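Local coordinates for protein cellulase, glycosyl hydrolase family 5, TPS linker, domain X (Spirochaeta thermophila, PDB 5E9P) that binds cellulose and xylan, acting as the type A carbohydrate-binding module (family 64) of a family 5 glycoside hydrolase, at residues E3-L9 with Y20-F26; D32-N38 with V55-Q61; L42-N48 with W70-S76. One frame throughout, in Å; residues are numbered along the deposited sequence. Where two conformers were deposited one is given.

The three contacts belong to the two sheets of a jelly-roll sandwich. Contacts 1 and 3 share one sheet, strands 17-23 and 70-76 being neighbours in it: W21 O and T23 O take I72 N and W70 N. Contact 2 lies in the other sheet and meets contact 3 across the core, V37 packing on L45 and I47. Contact 3, half of its residues buried, is an antiparallel pairing, regular but for one bulge. Contacts 1 and 2 are sheet edges with more exposed residues: contact 1 is held by three backbone bonds and, beyond them, by the Q25 side chain and waters; contact 2 is clad in exposed aromatics. R35 of contact 2 joins contact 1 through Q25 O.

Contact 1 of 3, residues E3-L9 with Y20-F26; sequences EYTEIAL and YWKTDQF
A short parallel beta pairing closes one edge of a jelly-roll sheet: strand 5-6 runs beside 20-23 with T5 opposite W21 and E6 opposite K22 (CA-CA 4.9 and 4.8 Å). Residues 3-9 and 20-23 are extended; D24 and Q25 turn. T5 N gives to Y20 O, K22 N to T5 O and I7 N to K22 O, each 2.9 Å. Beyond I7 the chains part, and the amide of Q25 (chi1 m, chi2 t) mimics a strand's carbonyl, OE1 taking L9 N at 2.8 Å; Q25 N turns back to T23 OG1 (3.1 Å), an ST turn. One water bridges E3 O (2.4 Å) and T5 OG1 (2.7 Å) beside Y20 O. A second accepts from K22 NZ (2.8 Å; chi1 p, rest t) and donates to Y4 O (2.9 Å). A third, held by D24 N (3.2 Å), donates to E6 OE2 (2.8 Å), which also bonds Y69 OH. Y20 turns its ring edge to the Y4 face, Y20 CB lying 3.6 Å from the Y4 ring centroid.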
loop_
_atom_site.group_PDB
_atom_site.type_symbol
_atom_site.label_atom_id
_atom_site.label_comp_id
_atom_site.label_asym_id
_atom_site.label_seq_id
_atom_site.Cartn_x
_atom_site.Cartn_y
_atom_site.Cartn_z
ATOM N N GLU A 3 12.444 -8.681 -1.427
ATOM C CA GLU A 3 11.923 -9.738 -0.569
ATOM C C GLU A 3 10.765 -9.113 0.298
ATOM O O GLU A 3 11.020 -8.169 0.998
ATOM C CB GLU A 3 13.010 -10.300 0.322
ATOM C CG GLU A 3 12.450 -11.455 1.157
ATOM C CD GLU A 3 13.563 -12.202 1.849
ATOM O OE1 GLU A 3 14.737 -11.785 1.815
ATOM O OE2 GLU A 3 13.257 -13.239 2.437
ATOM N N TYR A 4 9.555 -9.678 0.141
ATOM C CA TYR A 4 8.395 -9.092 0.796
ATOM C C TYR A 4 8.237 -9.650 2.226
ATOM O O TYR A 4 8.472 -10.828 2.464
ATOM C CB TYR A 4 7.113 -9.338 0.019
ATOM C CG TYR A 4 6.995 -8.404 -1.183
ATOM C CD1 TYR A 4 7.710 -8.614 -2.336
ATOM C CD2 TYR A 4 6.163 -7.315 -1.122
ATOM C CE1 TYR A 4 7.630 -7.734 -3.348
ATOM C CE2 TYR A 4 6.085 -6.391 -2.136
ATOM C CZ TYR A 4 6.806 -6.634 -3.286
ATOM O OH TYR A 4 6.701 -5.755 -4.326
ATOM N N THR A 5 7.854 -8.760 3.112
ATOM C CA THR A 5 7.484 -9.084 4.458
ATOM C C THR A 5 5.990 -8.966 4.573
ATOM O O THR A 5 5.388 -7.963 4.099
ATOM C CB THR A 5 8.176 -7.993 5.478
ATOM O OG1 THR A 5 9.608 -8.194 5.370
ATOM C CG2 THR A 5 7.731 -8.188 6.792
ATOM N N GLU A 6 5.350 -9.915 5.209
ATOM C CA GLU A 6 3.920 -9.904 5.369
ATOM C C GLU A 6 3.525 -8.876 6.446
ATOM O O GLU A 6 4.234 -8.729 7.442
ATOM C CB GLU A 6 3.430 -11.289 5.697
ATOM C CG GLU A 6 1.928 -11.408 5.569
ATOM C CD GLU A 6 1.388 -12.798 5.291
ATOM O OE1 GLU A 6 2.216 -13.757 5.241
ATOM O OE2 GLU A 6 0.188 -12.946 5.195
ATOM N N ILE A 7 2.401 -8.200 6.195
ATOM C CA ILE A 7 1.839 -7.227 7.117
ATOM C C ILE A 7 0.376 -7.529 7.355
ATOM O O ILE A 7 -0.292 -8.180 6.526
ATOM C CB ILE A 7 2.033 -5.767 6.630
ATOM C CG1 ILE A 7 1.289 -5.504 5.295
ATOM C CG2 ILE A 7 3.496 -5.433 6.529
ATOM C CD1 ILE A 7 1.137 -4.038 4.931
ATOM N N ALA A 8 -0.129 -7.003 8.460
ATOM C CA ALA A 8 -1.537 -7.002 8.821
ATOM C C ALA A 8 -2.135 -5.617 8.599
ATOM O O ALA A 8 -1.423 -4.622 8.636
ATOM C CB ALA A 8 -1.726 -7.398 10.269
ATOM N N LEU A 9 -3.463 -5.611 8.389
ATOM C CA LEU A 9 -4.203 -4.351 8.293
ATOM C C LEU A 9 -5.105 -4.245 9.496
ATOM O O LEU A 9 -5.644 -5.264 9.954
ATOM C CB LEU A 9 -5.051 -4.298 7.024
ATOM C CG LEU A 9 -4.222 -4.507 5.729
ATOM C CD1 LEU A 9 -5.153 -4.316 4.527
ATOM C CD2 LEU A 9 -3.049 -3.584 5.672
ATOM N N TYR A 20 9.139 -3.503 1.082
ATOM C CA TYR A 20 8.312 -4.424 0.307
ATOM C C TYR A 20 7.416 -5.168 1.315
ATOM O O TYR A 20 7.901 -6.022 2.058
ATOM C CB TYR A 20 9.196 -5.411 -0.459
ATOM C CG TYR A 20 10.111 -4.766 -1.455
ATOM C CD1 TYR A 20 11.352 -4.344 -1.158
ATOM C CD2 TYR A 20 9.719 -4.601 -2.787
ATOM C CE1 TYR A 20 12.248 -3.777 -2.149
ATOM C CE2 TYR A 20 10.493 -4.122 -3.797
ATOM C CZ TYR A 20 11.740 -3.665 -3.439
ATOM O OH TYR A 20 12.637 -3.164 -4.395
ATOM N N TRP A 21 6.129 -4.821 1.292
ATOM C CA TRP A 21 5.139 -5.377 2.213
ATOM C C TRP A 21 4.077 -6.114 1.418
ATOM O O TRP A 21 3.634 -5.612 0.396
ATOM C CB TRP A 21 4.475 -4.285 3.036
ATOM C CG TRP A 21 5.402 -3.440 3.855
ATOM C CD1 TRP A 21 6.325 -3.848 4.759
ATOM C CD2 TRP A 21 5.451 -2.017 3.876
ATOM N NE1 TRP A 21 6.933 -2.748 5.342
ATOM C CE2 TRP A 21 6.401 -1.629 4.815
ATOM C CE3 TRP A 21 4.779 -1.013 3.184
ATOM C CZ2 TRP A 21 6.693 -0.249 5.074
ATOM C CZ3 TRP A 21 5.055 0.300 3.454
ATOM C CH2 TRP A 21 5.983 0.669 4.360
ATOM N N LYS A 22 3.597 -7.255 1.924
ATOM C CA LYS A 22 2.513 -7.961 1.255
ATOM C C LYS A 22 1.432 -8.310 2.239
ATOM O O LYS A 22 1.720 -8.570 3.442
ATOM C CB LYS A 22 3.006 -9.171 0.514
ATOM C CG LYS A 22 3.493 -10.281 1.402
ATOM C CD LYS A 22 3.951 -11.505 0.577
ATOM C CE LYS A 22 4.431 -12.569 1.521
ATOM N NZ LYS A 22 4.827 -13.807 0.780
ATOM N N THR A 23 0.184 -8.353 1.779
ATOM C CA THR A 23 -0.929 -8.742 2.630
ATOM C C THR A 23 -2.002 -9.349 1.754
ATOM O O THR A 23 -2.137 -8.997 0.587
ATOM C CB THR A 23 -1.502 -7.493 3.370
ATOM O OG1 THR A 23 -2.538 -7.860 4.245
ATOM C CG2 THR A 23 -1.969 -6.416 2.472
ATOM N N ASP A 24 -2.825 -10.196 2.353
ATOM C CA ASP A 24 -3.993 -10.698 1.700
ATOM C C ASP A 24 -5.287 -10.119 2.304
ATOM O O ASP A 24 -6.367 -10.662 2.043
ATOM C CB ASP A 24 -4.035 -12.247 1.675
ATOM C CG ASP A 24 -4.172 -12.839 3.109
ATOM O OD1 ASP A 24 -4.291 -12.110 4.069
ATOM O OD2 ASP A 24 -4.128 -14.078 3.221
ATOM N N GLN A 25 -5.187 -8.978 2.975
ATOM C CA GLN A 25 -6.295 -8.469 3.817
ATOM C C GLN A 25 -7.002 -7.250 3.228
ATOM O O GLN A 25 -7.829 -6.664 3.915
ATOM C CB GLN A 25 -5.762 -8.188 5.257
ATOM C CG GLN A 25 -5.201 -9.343 6.040
ATOM C CD GLN A 25 -4.772 -8.962 7.486
ATOM O OE1 GLN A 25 -5.002 -7.959 8.106
ATOM N NE2 GLN A 25 -4.137 -9.925 8.071
ATOM N N PHE A 26 -6.682 -6.809 2.012
ATOM C CA PHE A 26 -7.382 -5.642 1.464
ATOM C C PHE A 26 -8.864 -5.880 1.364
ATOM O O PHE A 26 -9.365 -6.988 1.122
ATOM C CB PHE A 26 -6.907 -5.309 0.039
ATOM C CG PHE A 26 -5.715 -4.407 -0.065
ATOM C CD1 PHE A 26 -4.647 -4.477 0.797
ATOM C CD2 PHE A 26 -5.630 -3.455 -1.076
ATOM C CE1 PHE A 26 -3.549 -3.623 0.674
ATOM C CE2 PHE A 26 -4.564 -2.620 -1.191
ATOM C CZ PHE A 26 -3.515 -2.696 -0.310
HETATM O O HOH W 1 10.886 -7.175 3.233
HETATM O O HOH W 2 7.539 -13.118 0.861
HETATM O O HOH W 3 -1.471 -10.720 5.231
#

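Contact 2 of 3, residues D32-N38 with V55-Q61; sequences DWSRYVN and VWVAQHQ
W56, Q59 and W33 give up most surface here, where strand 36-38 runs antiparallel to 56-58 (axes 4.6 Å apart, 163°). V37 and V57 form the hydrogen-bonded pair, V37 N to V57 O 2.8 Å and V57 N to V37 O 2.9 Å; Y36 and A58 are a non-hydrogen-bonded pair. W56 (chi1 t, chi2 107°) lays its indole against Y36, whose CB is 3.7 Å from the centroid of the W56 six-membered ring. W33 (m, 93°) brings CE3 to 3.7 Å from A58 CB and 3.9 Å from W56 CZ3, and takes the H60 edge on its face (planes 85°). Q59 opens a 3-10 turn; its N donates to R35 O (2.9 Å) and its long side chain (chi1 m, chi2 t) brings NE2 to Y36 O (3.1 Å) and to the K86 terminal carboxylate, while OE1 accepts from S27 N. Two exposed indoles, W56 on the edge strand and W33 on the loop before strand 36-40, are consistent with the aromatic platform of type A cellulose-binding modules.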
loop_
_atom_site.group_PDB
_atom_site.type_symbol
_atom_site.label_atom_id
_atom_site.label_comp_id
_atom_site.label_asym_id
_atom_site.label_seq_id
_atom_site.Cartn_x
_atom_site.Cartn_y
_atom_site.Cartn_z
ATOM N N ASP A 32 -17.416 -0.266 -0.288
ATOM C CA ASP A 32 -16.702 0.336 0.837
ATOM C C ASP A 32 -15.784 1.470 0.360
ATOM O O ASP A 32 -14.952 1.340 -0.517
ATOM C CB ASP A 32 -15.831 -0.670 1.559
ATOM C CG ASP A 32 -14.970 0.002 2.585
ATOM O OD1 ASP A 32 -15.547 0.315 3.673
ATOM O OD2 ASP A 32 -13.764 0.231 2.242
ATOM N N TRP A 33 -15.943 2.581 1.074
ATOM C CA TRP A 33 -15.044 3.722 0.906
ATOM C C TRP A 33 -14.336 4.056 2.185
ATOM O O TRP A 33 -13.625 5.086 2.241
ATOM C CB TRP A 33 -15.869 4.921 0.388
ATOM C CG TRP A 33 -16.354 4.683 -0.953
ATOM C CD1 TRP A 33 -17.552 4.148 -1.270
ATOM C CD2 TRP A 33 -15.659 4.813 -2.200
ATOM N NE1 TRP A 33 -17.648 3.974 -2.609
ATOM C CE2 TRP A 33 -16.491 4.367 -3.209
ATOM C CE3 TRP A 33 -14.375 5.242 -2.530
ATOM C CZ2 TRP A 33 -16.132 4.322 -4.498
ATOM C CZ3 TRP A 33 -14.005 5.221 -3.821
ATOM C CH2 TRP A 33 -14.895 4.770 -4.832
ATOM N N SER A 34 -14.481 3.236 3.243
ATOM C CA SER A 34 -13.790 3.395 4.533
ATOM C C SER A 34 -12.379 2.795 4.571
ATOM O O SER A 34 -11.561 3.257 5.364
ATOM C CB SER A 34 -14.593 2.797 5.688
ATOM O OG SER A 34 -14.519 1.371 5.936
ATOM N N ARG A 35 -12.136 1.779 3.729
ATOM C CA ARG A 35 -10.873 1.075 3.760
ATOM C C ARG A 35 -10.050 1.506 2.568
ATOM O O ARG A 35 -10.223 1.041 1.447
ATOM C CB ARG A 35 -11.036 -0.424 3.839
ATOM C CG ARG A 35 -11.672 -0.805 5.135
ATOM C CD ARG A 35 -11.597 -2.150 5.522
ATOM N NE ARG A 35 -10.207 -2.610 5.578
ATOM C CZ ARG A 35 -9.830 -3.845 5.188
ATOM N NH1 ARG A 35 -10.748 -4.780 4.836
ATOM N NH2 ARG A 35 -8.570 -4.070 5.207
ATOM N N TYR A 36 -9.142 2.467 2.821
ATOM C CA TYR A 36 -8.366 3.123 1.806
ATOM C C TYR A 36 -6.867 2.864 1.983
ATOM O O TYR A 36 -6.438 2.338 3.031
ATOM C CB TYR A 36 -8.687 4.647 1.799
ATOM C CG TYR A 36 -8.433 5.296 3.164
ATOM C CD1 TYR A 36 -7.161 5.632 3.599
ATOM C CD2 TYR A 36 -9.480 5.579 4.049
ATOM C CE1 TYR A 36 -6.922 6.302 4.790
ATOM C CE2 TYR A 36 -9.231 6.301 5.217
ATOM C CZ TYR A 36 -7.883 6.594 5.580
ATOM O OH TYR A 36 -7.658 7.259 6.785
ATOM N N VAL A 37 -6.130 3.266 0.971
ATOM C CA VAL A 37 -4.687 3.496 1.018
ATOM C C VAL A 37 -4.497 4.987 0.867
ATOM O O VAL A 37 -5.102 5.615 -0.022
ATOM C CB VAL A 37 -3.954 2.735 -0.108
ATOM C CG1 VAL A 37 -2.478 3.038 -0.080
ATOM C CG2 VAL A 37 -4.270 1.253 -0.082
ATOM N N ASN A 38 -3.653 5.596 1.704
ATOM C CA ASN A 38 -3.378 7.025 1.621
ATOM C C ASN A 38 -1.900 7.227 1.854
ATOM O O ASN A 38 -1.308 6.565 2.712
ATOM C CB ASN A 38 -4.203 7.797 2.674
ATOM C CG ASN A 38 -4.316 9.237 2.355
ATOM O OD1 ASN A 38 -4.491 9.613 1.197
ATOM N ND2 ASN A 38 -4.275 10.078 3.343
ATOM N N VAL A 55 -1.478 9.428 -3.151
ATOM C CA VAL A 55 -2.913 9.539 -3.423
ATOM C C VAL A 55 -3.724 8.918 -2.328
ATOM O O VAL A 55 -3.228 8.060 -1.540
ATOM C CB VAL A 55 -3.322 8.908 -4.750
ATOM C CG1 VAL A 55 -2.558 9.463 -5.898
ATOM C CG2 VAL A 55 -3.263 7.357 -4.709
ATOM N N TRP A 56 -4.991 9.251 -2.300
ATOM C CA TRP A 56 -6.011 8.491 -1.586
ATOM C C TRP A 56 -6.670 7.551 -2.567
ATOM O O TRP A 56 -7.127 8.039 -3.636
ATOM C CB TRP A 56 -7.092 9.442 -1.000
ATOM C CG TRP A 56 -8.037 8.839 -0.047
ATOM C CD1 TRP A 56 -8.026 9.061 1.317
ATOM C CD2 TRP A 56 -9.249 8.058 -0.277
ATOM N NE1 TRP A 56 -9.088 8.477 1.932
ATOM C CE2 TRP A 56 -9.859 7.844 1.001
ATOM C CE3 TRP A 56 -9.846 7.512 -1.405
ATOM C CZ2 TRP A 56 -11.036 7.090 1.152
ATOM C CZ3 TRP A 56 -11.042 6.738 -1.203
ATOM C CH2 TRP A 56 -11.564 6.573 0.079
ATOM N N VAL A 57 -6.793 6.266 -2.303
ATOM C CA VAL A 57 -7.463 5.324 -3.178
ATOM C C VAL A 57 -8.187 4.300 -2.332
ATOM O O VAL A 57 -7.633 3.818 -1.314
ATOM C CB VAL A 57 -6.476 4.699 -4.183
ATOM C CG1 VAL A 57 -5.305 3.975 -3.490
ATOM C CG2 VAL A 57 -7.176 3.758 -5.148
ATOM N N ALA A 58 -9.392 3.901 -2.716
ATOM C CA ALA A 58 -10.082 2.865 -1.965
ATOM C C ALA A 58 -9.436 1.493 -2.279
ATOM O O ALA A 58 -9.136 1.203 -3.442
ATOM C CB ALA A 58 -11.559 2.823 -2.323
ATOM N N GLN A 59 -9.310 0.653 -1.260
ATOM C CA GLN A 59 -8.697 -0.675 -1.463
ATOM C C GLN A 59 -9.477 -1.474 -2.530
ATOM O O GLN A 59 -8.856 -2.207 -3.281
ATOM C CB GLN A 59 -8.653 -1.416 -0.171
ATOM C CG GLN A 59 -7.575 -0.878 0.762
ATOM C CD GLN A 59 -7.698 -1.406 2.162
ATOM O OE1 GLN A 59 -8.176 -2.525 2.401
ATOM N NE2 GLN A 59 -7.265 -0.598 3.136
ATOM N N HIS A 60 -10.801 -1.297 -2.588
ATOM C CA HIS A 60 -11.572 -2.102 -3.541
ATOM C C HIS A 60 -11.234 -1.783 -4.983
ATOM O O HIS A 60 -11.646 -2.551 -5.867
ATOM C CB HIS A 60 -13.062 -1.975 -3.290
ATOM C CG HIS A 60 -13.653 -0.646 -3.723
ATOM N ND1 HIS A 60 -14.188 0.262 -2.825
ATOM C CD2 HIS A 60 -13.865 -0.138 -4.959
ATOM C CE1 HIS A 60 -14.621 1.298 -3.494
ATOM N NE2 HIS A 60 -14.447 1.088 -4.788
ATOM N N GLN A 61 -10.552 -0.675 -5.237
ATOM C CA GLN A 61 -10.197 -0.283 -6.589
ATOM C C GLN A 61 -8.981 -1.020 -7.070
ATOM O O GLN A 61 -8.578 -0.884 -8.251
ATOM C CB GLN A 61 -9.960 1.226 -6.589
ATOM C CG GLN A 61 -11.167 2.073 -6.176
ATOM C CD GLN A 61 -10.853 3.565 -6.186
ATOM O OE1 GLN A 61 -10.735 4.195 -5.159
ATOM N NE2 GLN A 61 -10.526 4.046 -7.350
HETATM O O HOH W 4 -12.571 -0.598 -0.263
#

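Contact 3 of 3, residues L42-N48 with W70-S76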
loop_
_atom_site.group_PDB
_atom_site.type_symbol
_atom_site.label_atom_id
_atom_site.label_comp_id
_atom_site.label_asym_id
_atom_site.label_seq_id
_atom_site.Cartn_x
_atom_site.Cartn_y
_atom_site.Cartn_z
ATOM N N LEU A 42 6.041 10.458 -0.584
ATOM C CA LEU A 42 6.698 9.296 -1.130
ATOM C C LEU A 42 7.310 9.544 -2.493
ATOM O O LEU A 42 6.757 10.297 -3.312
ATOM C CB LEU A 42 5.754 8.101 -1.187
ATOM C CG LEU A 42 5.119 7.725 0.143
ATOM C CD1 LEU A 42 4.329 6.453 -0.024
ATOM C CD2 LEU A 42 6.108 7.581 1.257
ATOM N N ASP A 43 8.408 8.875 -2.746
ATOM C CA ASP A 43 8.907 8.751 -4.116
ATOM C C ASP A 43 8.148 7.706 -4.893
ATOM O O ASP A 43 8.020 7.832 -6.123
ATOM C CB ASP A 43 10.408 8.382 -4.105
ATOM C CG ASP A 43 11.298 9.529 -3.523
ATOM O OD1 ASP A 43 10.933 10.660 -3.774
ATOM O OD2 ASP A 43 12.369 9.171 -2.943
ATOM N N LEU A 44 7.669 6.666 -4.243
ATOM C CA LEU A 44 6.903 5.587 -4.904
ATOM C C LEU A 44 6.044 4.889 -3.906
ATOM O O LEU A 44 6.488 4.561 -2.805
ATOM C CB LEU A 44 7.862 4.592 -5.530
ATOM C CG LEU A 44 7.266 3.437 -6.295
ATOM C CD1 LEU A 44 6.511 3.909 -7.523
ATOM C CD2 LEU A 44 8.332 2.433 -6.689
ATOM N N LEU A 45 4.799 4.613 -4.352
ATOM C CA LEU A 45 3.965 3.590 -3.698
ATOM C C LEU A 45 3.288 2.854 -4.850
ATOM O O LEU A 45 2.388 3.418 -5.463
ATOM C CB LEU A 45 2.944 4.156 -2.740
ATOM C CG LEU A 45 2.290 3.067 -1.847
ATOM C CD1 LEU A 45 3.249 2.530 -0.819
ATOM C CD2 LEU A 45 1.053 3.629 -1.185
ATOM N N GLU A 46 3.771 1.641 -5.138
ATOM C CA GLU A 46 3.132 0.863 -6.188
ATOM C C GLU A 46 2.520 -0.372 -5.577
ATOM O O GLU A 46 3.141 -0.997 -4.693
ATOM C CB GLU A 46 4.037 0.604 -7.349
ATOM C CG GLU A 46 5.274 -0.076 -6.999
ATOM C CD GLU A 46 6.273 -0.340 -8.150
ATOM O OE1 GLU A 46 5.961 0.005 -9.297
ATOM O OE2 GLU A 46 7.351 -0.974 -7.873
ATOM N N ILE A 47 1.327 -0.699 -6.004
ATOM C CA ILE A 47 0.589 -1.825 -5.459
ATOM C C ILE A 47 0.140 -2.678 -6.639
ATOM O O ILE A 47 -0.599 -2.204 -7.499
ATOM C CB ILE A 47 -0.588 -1.409 -4.548
ATOM C CG1 ILE A 47 -0.094 -0.436 -3.479
ATOM C CG2 ILE A 47 -1.187 -2.683 -3.974
ATOM C CD1 ILE A 47 -1.210 0.129 -2.610
ATOM N N ASN A 48 0.593 -3.929 -6.660
ATOM C CA ASN A 48 0.213 -4.829 -7.734
ATOM C C ASN A 48 0.415 -4.213 -9.111
ATOM O O ASN A 48 -0.382 -4.414 -10.013
ATOM C CB ASN A 48 -1.176 -5.415 -7.551
ATOM C CG ASN A 48 -1.207 -6.383 -6.388
ATOM O OD1 ASN A 48 -0.155 -6.748 -5.853
ATOM N ND2 ASN A 48 -2.401 -6.846 -6.008
ATOM N N TRP A 70 -1.713 -8.661 -2.146
ATOM C CA TRP A 70 -1.383 -7.280 -2.529
ATOM C C TRP A 70 0.085 -7.037 -2.133
ATOM O O TRP A 70 0.450 -7.171 -0.963
ATOM C CB TRP A 70 -2.306 -6.278 -1.853
ATOM C CG TRP A 70 -3.699 -6.293 -2.409
ATOM C CD1 TRP A 70 -4.196 -5.477 -3.385
ATOM C CD2 TRP A 70 -4.785 -7.208 -2.062
ATOM N NE1 TRP A 70 -5.490 -5.781 -3.650
ATOM C CE2 TRP A 70 -5.908 -6.820 -2.845
ATOM C CE3 TRP A 70 -4.940 -8.224 -1.153
ATOM C CZ2 TRP A 70 -7.110 -7.465 -2.754
ATOM C CZ3 TRP A 70 -6.159 -8.872 -1.061
ATOM C CH2 TRP A 70 -7.244 -8.465 -1.851
ATOM N N TYR A 71 0.870 -6.696 -3.155
ATOM C CA TYR A 71 2.295 -6.441 -3.041
ATOM C C TYR A 71 2.478 -4.925 -3.107
ATOM O O TYR A 71 2.166 -4.294 -4.118
ATOM C CB TYR A 71 3.032 -7.098 -4.225
ATOM C CG TYR A 71 3.008 -8.594 -4.132
ATOM C CD1 TYR A 71 1.946 -9.369 -4.645
ATOM C CD2 TYR A 71 4.069 -9.289 -3.547
ATOM C CE1 TYR A 71 1.940 -10.742 -4.553
ATOM C CE2 TYR A 71 4.054 -10.673 -3.482
ATOM C CZ TYR A 71 2.969 -11.397 -3.956
ATOM O OH TYR A 71 3.009 -12.768 -3.875
ATOM N N ILE A 72 2.988 -4.364 -1.996
ATOM C CA ILE A 72 3.121 -2.919 -1.803
ATOM C C ILE A 72 4.616 -2.606 -1.735
ATOM O O ILE A 72 5.336 -3.089 -0.882
ATOM C CB ILE A 72 2.453 -2.523 -0.482
ATOM C CG1 ILE A 72 0.981 -2.964 -0.414
ATOM C CG2 ILE A 72 2.607 -1.030 -0.233
ATOM C CD1 ILE A 72 0.573 -3.404 0.943
ATOM N N HIS A 73 5.061 -1.764 -2.707
ATOM C CA HIS A 73 6.438 -1.350 -2.747
ATOM C C HIS A 73 6.484 0.144 -2.464
ATOM O O HIS A 73 5.926 0.937 -3.221
ATOM C CB HIS A 73 7.021 -1.699 -4.127
ATOM C CG HIS A 73 8.385 -1.210 -4.348
ATOM N ND1 HIS A 73 8.829 -0.948 -5.615
ATOM C CD2 HIS A 73 9.420 -0.908 -3.542
ATOM C CE1 HIS A 73 10.084 -0.522 -5.580
ATOM N NE2 HIS A 73 10.489 -0.544 -4.331
ATOM N N TYR A 74 7.118 0.489 -1.357
ATOM C CA TYR A 74 7.192 1.842 -0.805
ATOM C C TYR A 74 8.604 2.353 -0.939
ATOM O O TYR A 74 9.584 1.675 -0.588
ATOM C CB TYR A 74 6.835 1.739 0.687
ATOM C CG TYR A 74 6.985 2.945 1.581
ATOM C CD1 TYR A 74 8.220 3.413 2.029
ATOM C CD2 TYR A 74 5.862 3.599 2.082
ATOM C CE1 TYR A 74 8.338 4.426 2.917
ATOM C CE2 TYR A 74 5.995 4.636 2.992
ATOM C CZ TYR A 74 7.218 5.047 3.417
ATOM O OH TYR A 74 7.253 6.111 4.312
ATOM N N LYS A 75 8.746 3.630 -1.355
ATOM C CA LYS A 75 10.025 4.326 -1.276
ATOM C C LYS A 75 9.812 5.738 -0.821
ATOM O O LYS A 75 9.031 6.486 -1.416
ATOM C CB LYS A 75 10.696 4.390 -2.656
ATOM C CG LYS A 75 11.088 3.104 -3.325
ATOM C CD LYS A 75 11.710 3.180 -4.661
ATOM C CE LYS A 75 13.111 3.734 -4.611
ATOM N NZ LYS A 75 13.669 3.725 -6.050
ATOM N N SER A 76 10.548 6.141 0.229
ATOM C CA SER A 76 10.588 7.488 0.714
ATOM C C SER A 76 12.036 7.927 0.900
ATOM O O SER A 76 12.804 7.228 1.538
ATOM C CB SER A 76 9.889 7.655 2.078
ATOM O OG SER A 76 9.972 9.004 2.468
#
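The antiparallel run is broken at its start by a classic beta bulge: D43 and L44 both face K75, and K75 O accepts from D43 N (2.8 Å) and L44 N (3.1 Å). D43, in a helical backbone conformation (phi/psi -79/-32), supplies the extra residue. Beyond it, strand 44-47 pairs regularly with 70-76 inside the jelly-roll sheet, axes 4.7 Å apart at 177°. L44 O takes K75 N (2.8 Å); E46 and H73 exchange two backbone bonds, E46 N to H73 O 3.0 Å and H73 N to E46 O 2.9 Å. L45, I47, I72 and Y74 share one face, where L45 CD1 meets I72 CG2 at 3.7 Å. The three aliphatics and the Y74 ring suit the sandwich interior, packing on V37, V83 and I85 of the other sheet; the Y74 hydroxyl bonds G15 O. The opposite face is more polar: H73 ND1 donates to E46 OE2 at 2.7 Å, while H73 NE2 is bonded to E18 and its ring stacks on Y20. At the far end, asparagine suits the left-handed backbone of N48 (50/41). N48 N reaches Y71 O (3.0 Å), but the return bond comes from the side chain, Y71 N giving to N48 OD1 at 2.9 Å.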